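Local coordinates for SIR4-interacting protein SIF2 (Saccharomyces cerevisiae, PDB 1R5M) that antagonizes telomeric silencing in yeast, belongs to the Set3C corepressor complex and may recruit SIR4 to non-telomeric sites, at residues I244-P249 and R272-G277. Residues are numbered along the deposited sequence; the frame is centred on the assembly and turned at random.
Sequences IGHHGP and RIWHGG
H246, R272 and W274 meet in WD repeat 5 of the beta-propeller, where H246 and W274 belong to the structural tetrad of a WD40 blade, a reading borne out by their bonds. H246 NE2 and W274 NE1 both hydrogen-bond to S264 OG, and H246 ND1 bonds to D268 OD2, so histidine, serine, aspartate and tryptophan form one connected polar network around the buried histidine and tryptophan. With both ring nitrogens engaged, the imidazole is held against rotation, and R272 lies across one of its faces. R272 CD stands 3.7 Å from the ring centroid and 10° off the normal, a CH-pi contact, while R272 CB reaches H246 NE2 at 3.6 Å. The arginine chain runs extended, CB and NE anti across the CG-CD bond (chi3 -176°), which carries the guanidinium past the ring to G245; the imidazole and guanidinium planes are 87° apart. One guanidinium face covers the G245 backbone, with R272 NE 3.3 Å from G245 C. A side chain at 245 would collide with R272 NE and press on the indole, so this packing depends on the bare backbone there. W274 turns its six-membered ring edge to the same backbone, placing CH2 3.5 Å from I244 O. An alanine in place of R272 would probably uncover the H246 face and G245 and leave S281 OG without its bond from R272 NH1. The contact thus ties the loop between strands 241-243 and 250-256 to strand 271-274, which is flanked in its four-stranded antiparallel sheet by strands 261-266 and 283-285.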
# COMPACT_ATOMS: atom_id res chain seq x y z
N ILE A 244 -16.79 -13.56 7.21
CA ILE A 244 -17.47 -13.95 5.98
C ILE A 244 -18.37 -12.84 5.44
O ILE A 244 -19.15 -12.25 6.18
CB ILE A 244 -18.34 -15.21 6.21
CG1 ILE A 244 -17.48 -16.34 6.79
CG2 ILE A 244 -18.97 -15.65 4.90
CD1 ILE A 244 -16.32 -16.77 5.91
N GLY A 245 -18.25 -12.57 4.15
CA GLY A 245 -19.06 -11.53 3.54
C GLY A 245 -18.70 -11.24 2.09
O GLY A 245 -19.58 -11.15 1.24
N HIS A 246 -17.41 -11.08 1.80
CA HIS A 246 -16.98 -10.79 0.44
C HIS A 246 -17.20 -11.97 -0.51
O HIS A 246 -17.18 -13.13 -0.09
CB HIS A 246 -15.51 -10.38 0.42
CG HIS A 246 -15.26 -9.00 0.93
ND1 HIS A 246 -15.79 -7.88 0.32
CD2 HIS A 246 -14.52 -8.55 1.97
CE1 HIS A 246 -15.39 -6.80 0.96
NE2 HIS A 246 -14.62 -7.17 1.97
N HIS A 247 -17.40 -11.66 -1.79
CA HIS A 247 -17.63 -12.69 -2.80
C HIS A 247 -16.51 -12.74 -3.83
O HIS A 247 -16.67 -13.34 -4.90
CB HIS A 247 -18.96 -12.45 -3.52
CG HIS A 247 -20.13 -12.27 -2.60
ND1 HIS A 247 -20.30 -11.15 -1.83
CD2 HIS A 247 -21.18 -13.08 -2.34
CE1 HIS A 247 -21.42 -11.27 -1.13
NE2 HIS A 247 -21.97 -12.43 -1.42
N GLY A 248 -15.38 -12.11 -3.52
CA GLY A 248 -14.27 -12.11 -4.45
C GLY A 248 -12.96 -11.90 -3.73
O GLY A 248 -12.96 -11.65 -2.52
N PRO A 249 -11.82 -12.01 -4.43
CA PRO A 249 -10.50 -11.82 -3.81
C PRO A 249 -10.39 -10.54 -2.98
O PRO A 249 -11.00 -9.52 -3.31
CB PRO A 249 -9.56 -11.83 -5.01
CG PRO A 249 -10.23 -12.80 -5.93
CD PRO A 249 -11.68 -12.38 -5.85
N ARG A 272 -15.93 -3.44 3.19
CA ARG A 272 -16.60 -3.91 4.39
C ARG A 272 -15.81 -3.41 5.59
O ARG A 272 -14.59 -3.22 5.51
CB ARG A 272 -16.73 -5.44 4.39
CG ARG A 272 -17.91 -5.95 3.55
CD ARG A 272 -18.00 -7.47 3.56
NE ARG A 272 -19.06 -7.97 2.67
CZ ARG A 272 -20.33 -8.15 3.03
NH1 ARG A 272 -20.73 -7.88 4.27
NH2 ARG A 272 -21.21 -8.61 2.15
N ILE A 273 -16.52 -3.15 6.68
CA ILE A 273 -15.92 -2.68 7.92
C ILE A 273 -16.22 -3.77 8.94
O ILE A 273 -17.38 -4.17 9.09
CB ILE A 273 -16.56 -1.35 8.40
CG1 ILE A 273 -16.42 -0.27 7.31
CG2 ILE A 273 -15.90 -0.89 9.69
CD1 ILE A 273 -15.00 0.10 6.96
N TRP A 274 -15.20 -4.26 9.63
CA TRP A 274 -15.40 -5.34 10.60
C TRP A 274 -15.05 -4.96 12.03
O TRP A 274 -14.00 -4.36 12.29
CB TRP A 274 -14.56 -6.56 10.22
CG TRP A 274 -14.64 -6.94 8.78
CD1 TRP A 274 -13.95 -6.37 7.74
CD2 TRP A 274 -15.44 -7.99 8.21
NE1 TRP A 274 -14.28 -7.00 6.56
CE2 TRP A 274 -15.18 -7.99 6.82
CE3 TRP A 274 -16.34 -8.92 8.73
CZ2 TRP A 274 -15.80 -8.89 5.95
CZ3 TRP A 274 -16.96 -9.82 7.86
CH2 TRP A 274 -16.68 -9.80 6.48
N HIS A 275 -15.93 -5.34 12.95
CA HIS A 275 -15.75 -5.08 14.37
C HIS A 275 -15.54 -6.40 15.11
O HIS A 275 -14.64 -6.52 15.95
CB HIS A 275 -16.97 -4.38 14.95
CG HIS A 275 -17.09 -4.53 16.44
ND1 HIS A 275 -16.25 -3.91 17.33
CD2 HIS A 275 -17.95 -5.27 17.19
CE1 HIS A 275 -16.58 -4.24 18.56
NE2 HIS A 275 -17.61 -5.07 18.50
N GLY A 276 -16.38 -7.39 14.80
CA GLY A 276 -16.29 -8.68 15.45
C GLY A 276 -15.10 -9.51 14.99
O GLY A 276 -14.63 -9.36 13.87
N GLY A 277 -14.61 -10.38 15.87
CA GLY A 277 -13.48 -11.21 15.53
C GLY A 277 -13.92 -12.45 14.78
O GLY A 277 -13.12 -13.32 14.44